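Local atomic coordinates of RedY-like protein (Hahella chejuensis, PDB entry 2JDJ), a protein that probably takes part in prodigiosin biosynthesis as a dimeric alpha+beta-barrel protein. Residues F19-W22 / V23-D27; I61-R64 / A65-D68. One frame throughout, in Å; residues are numbered along the deposited sequence.

How the interactions relate
Interaction 1 (residues 19-27) lies in the middle of helix 16-30, whereas interaction 2 (61-68) is the turn from strand 55-61 into helix 64-71. Their centres are 23 Å apart, on opposite sides of the chain's centre, and they do not touch. Each mixes buried and exposed residues: Phe19, Val23 and Asp27 are buried in the first, Ile61 and Phe67 in the second. Aromatic faces covered by neighbours along the helix, with one pi-type turn at 23-27, mark interaction 1. Interaction 2 combines apolar packing of Ile61 on Phe67 with an aspartate N-cap and a salt bridge. Helix 16-30 also meets the second subunit, while no other chain of the assembly touches 61-68.

Interaction 1 of 2, residues F19-W22 / V23-D27; sequences FEFW and VQNVD. With IPA (isopropyl alcohol), chain F.
Val23 CG2 sits over one face of the Phe19 ring, 3.8 Å from its centroid in a CH-pi contact, while Asp27 CB covers a face of Trp22, 3.9 Å from the centroid of the six-membered ring, with the carboxylate inclined 25° to the indole. Val26 CB meets Trp22 CD1 obliquely. Over one face of Phe21 lies the Asn25 amide, its plane 27° from the ring; with CG beside the backbone N (chi1 -58°), Asn25 ND2 reaches Phe21 O at 2.9 Å, on a lone pair. That oxygen also accepts from Asn25 N. Trp22 O is likewise shared, taking 2.8 Å bonds from Val26 N and Asp27 N, the latter closing a pi-type turn that widens the helix. A water bridges Glu20 OE1 and Gln24 OE1, and O2 of a bound isopropanol, probably from the crystallisation liquor, donates to Asp27 OD1 at 2.6 Å. Glu20 OE2 pairs with Arg44 and Tyr55 of the sheet. Trp22 packs on Ala82 and Phe83 of helix 74-86, Val23 on Val42 of strand 37-44, and both Glu20 and Val23 touch Leu98 of the second subunit.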
loop_
_atom_site.group_PDB
_atom_site.type_symbol
_atom_site.label_atom_id
_atom_site.label_comp_id
_atom_site.label_asym_id
_atom_site.label_seq_id
_atom_site.Cartn_x
_atom_site.Cartn_y
_atom_site.Cartn_z
ATOM N N PHE A 19 0.487 -16.197 -12.837
ATOM C CA PHE A 19 0.964 -15.045 -12.066
ATOM C C PHE A 19 0.708 -15.233 -10.573
ATOM O O PHE A 19 1.630 -15.164 -9.756
ATOM C CB PHE A 19 0.320 -13.722 -12.551
ATOM C CG PHE A 19 0.740 -12.529 -11.747
ATOM C CD1 PHE A 19 2.005 -11.956 -11.933
ATOM C CD2 PHE A 19 -0.098 -11.994 -10.780
ATOM C CE1 PHE A 19 2.408 -10.891 -11.194
ATOM C CE2 PHE A 19 0.314 -10.898 -10.003
ATOM C CZ PHE A 19 1.563 -10.349 -10.212
ATOM N N GLU A 20 -0.549 -15.475 -10.219
ATOM C CA GLU A 20 -0.919 -15.627 -8.800
ATOM C C GLU A 20 -0.264 -16.819 -8.110
ATOM O O GLU A 20 0.026 -16.749 -6.931
ATOM C CB GLU A 20 -2.445 -15.681 -8.630
ATOM C CG GLU A 20 -3.094 -14.386 -9.100
ATOM C CD GLU A 20 -4.553 -14.229 -8.722
ATOM O OE1 GLU A 20 -5.010 -14.883 -7.767
ATOM O OE2 GLU A 20 -5.238 -13.405 -9.387
ATOM N N PHE A 21 -0.036 -17.911 -8.837
ATOM C CA PHE A 21 0.650 -19.044 -8.227
ATOM C C PHE A 21 2.117 -18.668 -7.942
ATOM O O PHE A 21 2.666 -19.014 -6.888
ATOM C CB PHE A 21 0.557 -20.320 -9.088
ATOM C CG PHE A 21 1.227 -21.502 -8.436
ATOM C CD1 PHE A 21 0.505 -22.341 -7.574
ATOM C CD2 PHE A 21 2.595 -21.732 -8.618
ATOM C CE1 PHE A 21 1.131 -23.415 -6.929
ATOM C CE2 PHE A 21 3.226 -22.787 -7.963
ATOM C CZ PHE A 21 2.491 -23.628 -7.123
ATOM N N TRP A 22 2.740 -17.974 -8.900
ATOM C CA TRP A 22 4.107 -17.482 -8.780
ATOM C C TRP A 22 4.222 -16.518 -7.611
ATOM O O TRP A 22 5.120 -16.654 -6.770
ATOM C CB TRP A 22 4.584 -16.836 -10.083
ATOM C CG TRP A 22 5.925 -16.169 -9.942
ATOM C CD1 TRP A 22 7.161 -16.759 -10.041
ATOM C CD2 TRP A 22 6.166 -14.782 -9.649
ATOM N NE1 TRP A 22 8.157 -15.821 -9.827
ATOM C CE2 TRP A 22 7.573 -14.600 -9.589
ATOM C CE3 TRP A 22 5.330 -13.677 -9.426
ATOM C CZ2 TRP A 22 8.160 -13.347 -9.311
ATOM C CZ3 TRP A 22 5.913 -12.437 -9.153
ATOM C CH2 TRP A 22 7.316 -12.284 -9.099
ATOM N N VAL A 23 3.300 -15.563 -7.524
ATOM C CA VAL A 23 3.322 -14.633 -6.389
ATOM C C VAL A 23 3.292 -15.397 -5.058
ATOM O O VAL A 23 4.162 -15.221 -4.215
ATOM C CB VAL A 23 2.168 -13.601 -6.446
ATOM C CG1 VAL A 23 2.012 -12.887 -5.102
ATOM C CG2 VAL A 23 2.411 -12.613 -7.571
ATOM N N GLN A 24 2.292 -16.245 -4.869
ATOM C CA GLN A 24 2.113 -16.897 -3.562
ATOM C C GLN A 24 3.171 -17.930 -3.191
ATOM O O GLN A 24 3.493 -18.094 -2.029
ATOM C CB GLN A 24 0.729 -17.517 -3.474
ATOM C CG GLN A 24 -0.355 -16.477 -3.275
ATOM C CD GLN A 24 -1.742 -17.092 -3.203
ATOM O OE1 GLN A 24 -2.649 -16.695 -3.941
ATOM N NE2 GLN A 24 -1.907 -18.069 -2.324
ATOM N N ASN A 25 3.723 -18.621 -4.173
ATOM C CA ASN A 25 4.613 -19.749 -3.883
ATOM C C ASN A 25 6.064 -19.519 -4.259
ATOM O O ASN A 25 6.931 -20.339 -3.941
ATOM C CB ASN A 25 4.063 -21.007 -4.549
ATOM C CG ASN A 25 2.664 -21.324 -4.088
ATOM O OD1 ASN A 25 2.474 -21.897 -3.026
ATOM N ND2 ASN A 25 1.666 -20.921 -4.875
ATOM N N VAL A 26 6.339 -18.413 -4.947
ATOM C CA VAL A 26 7.703 -18.098 -5.336
ATOM C C VAL A 26 8.072 -16.706 -4.826
ATOM O O VAL A 26 9.080 -16.532 -4.122
ATOM C CB VAL A 26 7.920 -18.220 -6.853
ATOM C CG1 VAL A 26 9.388 -18.049 -7.198
ATOM C CG2 VAL A 26 7.449 -19.593 -7.363
ATOM N N ASP A 27 7.257 -15.714 -5.174
ATOM C CA ASP A 27 7.565 -14.335 -4.800
ATOM C C ASP A 27 7.541 -14.180 -3.276
ATOM O O ASP A 27 8.534 -13.761 -2.687
ATOM C CB ASP A 27 6.601 -13.370 -5.509
ATOM C CG ASP A 27 7.128 -11.942 -5.595
ATOM O OD1 ASP A 27 8.323 -11.657 -5.319
ATOM O OD2 ASP A 27 6.310 -11.085 -5.968
HETATM C C1 IPA F . 9.862 -9.069 -2.748
HETATM C C2 IPA F . 9.921 -8.448 -4.135
HETATM C C3 IPA F . 9.453 -7.004 -4.073
HETATM O O2 IPA F . 9.082 -9.175 -4.997
HETATM O O HOH W 1 -4.463 -16.789 -5.947
#

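Interaction 2 of 2, residues I61-R64 / A65-D68; sequences ITDR and AAFD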
loop_
_atom_site.group_PDB
_atom_site.type_symbol
_atom_site.label_atom_id
_atom_site.label_comp_id
_atom_site.label_asym_id
_atom_site.label_seq_id
_atom_site.Cartn_x
_atom_site.Cartn_y
_atom_site.Cartn_z
ATOM N N ILE A 61 9.648 -1.656 3.724
ATOM C CA ILE A 61 11.100 -1.863 3.847
ATOM C C ILE A 61 11.714 -1.046 4.978
ATOM O O ILE A 61 11.174 -0.002 5.381
ATOM C CB ILE A 61 11.868 -1.522 2.544
ATOM C CG1 ILE A 61 11.528 -0.099 2.071
ATOM C CG2 ILE A 61 11.616 -2.583 1.433
ATOM C CD1 ILE A 61 12.293 0.347 0.817
ATOM N N THR A 62 12.848 -1.529 5.474
ATOM C CA THR A 62 13.572 -0.890 6.569
ATOM C C THR A 62 13.995 0.505 6.139
ATOM O O THR A 62 13.674 1.503 6.802
ATOM C CB THR A 62 14.803 -1.722 6.970
ATOM O OG1 THR A 62 15.553 -2.064 5.790
ATOM C CG2 THR A 62 14.355 -3.005 7.671
ATOM N N ASP A 63 14.690 0.562 5.015
ATOM C CA ASP A 63 14.974 1.822 4.332
ATOM C C ASP A 63 15.316 1.519 2.890
ATOM O O ASP A 63 15.698 0.383 2.555
ATOM C CB ASP A 63 16.124 2.580 4.995
ATOM C CG ASP A 63 17.379 1.753 5.077
ATOM O OD1 ASP A 63 18.078 1.653 4.055
ATOM O OD2 ASP A 63 17.655 1.187 6.163
ATOM N N ARG A 64 15.178 2.543 2.051
ATOM C CA ARG A 64 15.398 2.434 0.608
ATOM C C ARG A 64 16.801 1.972 0.266
ATOM O O ARG A 64 17.017 1.266 -0.727
ATOM C CB ARG A 64 15.114 3.782 -0.084
ATOM C CG ARG A 64 14.985 3.701 -1.595
ATOM C CD ARG A 64 13.936 2.681 -2.008
ATOM N NE ARG A 64 13.069 3.166 -3.084
ATOM C CZ ARG A 64 13.168 2.805 -4.357
ATOM N NH1 ARG A 64 14.103 1.947 -4.754
ATOM N NH2 ARG A 64 12.312 3.302 -5.238
ATOM N N ALA A 65 17.759 2.392 1.087
ATOM C CA ALA A 65 19.154 1.998 0.903
ATOM C C ALA A 65 19.312 0.465 0.976
ATOM O O ALA A 65 19.942 -0.158 0.104
ATOM C CB ALA A 65 20.032 2.706 1.945
ATOM N N ALA A 66 18.729 -0.131 2.015
ATOM C CA ALA A 66 18.778 -1.589 2.208
ATOM C C ALA A 66 18.077 -2.325 1.055
ATOM O O ALA A 66 18.598 -3.301 0.527
ATOM C CB ALA A 66 18.165 -1.970 3.549
ATOM N N PHE A 67 16.900 -1.834 0.654
ATOM C CA PHE A 67 16.161 -2.429 -0.480
ATOM C C PHE A 67 16.945 -2.394 -1.790
ATOM O O PHE A 67 16.991 -3.379 -2.519
ATOM C CB PHE A 67 14.785 -1.790 -0.658
ATOM C CG PHE A 67 13.925 -2.477 -1.697
ATOM C CD1 PHE A 67 13.507 -3.792 -1.517
ATOM C CD2 PHE A 67 13.543 -1.809 -2.860
ATOM C CE1 PHE A 67 12.713 -4.441 -2.478
ATOM C CE2 PHE A 67 12.752 -2.444 -3.827
ATOM C CZ PHE A 67 12.336 -3.765 -3.634
ATOM N N ASP A 68 17.574 -1.258 -2.071
ATOM C CA ASP A 68 18.382 -1.099 -3.272
ATOM C C ASP A 68 19.506 -2.131 -3.385
ATOM O O ASP A 68 19.765 -2.655 -4.472
ATOM C CB ASP A 68 18.939 0.325 -3.343
ATOM C CG ASP A 68 17.896 1.334 -3.798
ATOM O OD1 ASP A 68 16.685 0.994 -3.856
ATOM O OD2 ASP A 68 18.287 2.477 -4.100
#
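Ile61 and Phe67 form the tightly packed, buried side of this turn. The two side chains cross at about a right angle: Ile61 CD1 touches Phe67 CB at 3.6 Å, and Ile61 CG2 approaches Phe67 CD1 obliquely at 3.7 Å. Ile61 CG1 stands between its own backbone N and carbonyl carbon (chi1 54°), which directs the extended CD1 end to the base of the phenylalanine while CG2 reaches the ring. Both residues also pack on Ile4 of strand 2-10, so the first turn of the helix is seated against the sheet. A bound isopropanol lies about 4 Å from the Phe67 side chain.

Between this apolar side and the polar one, the chain leaves strand 55-61 and enters helix 64-71 through an N-cap. Asp63 OD1 accepts from Ala66 N at 2.8 Å, met from above the carboxylate plane, and Asp63 O accepts from Phe67 N at 3.2 Å. Ala66 N, in the first turn of the helix, thus gains a side-chain acceptor, and the negative carboxylate would probably interact favourably with the positive end of the helix dipole.

The outer side is looser and more polar. Thr62 OG1 meets Ala66 CB at 3.4 Å, and both Thr62 and Ala65 are exposed. Arg64, at the start of the helix, bends at chi2 (55°) and again at chi3, bringing NH1 to Asp68 OD1, one turn further on, at 2.9 Å. This salt bridge lies near the guanidinium plane and uses the syn lone pair of the carboxylate, although the two planes are almost perpendicular, 89° apart. The other terminal nitrogen, Arg64 NH2, pairs with Glu92 of strand 87-97, so two acidic groups hold the guanidinium between the helix and the sheet.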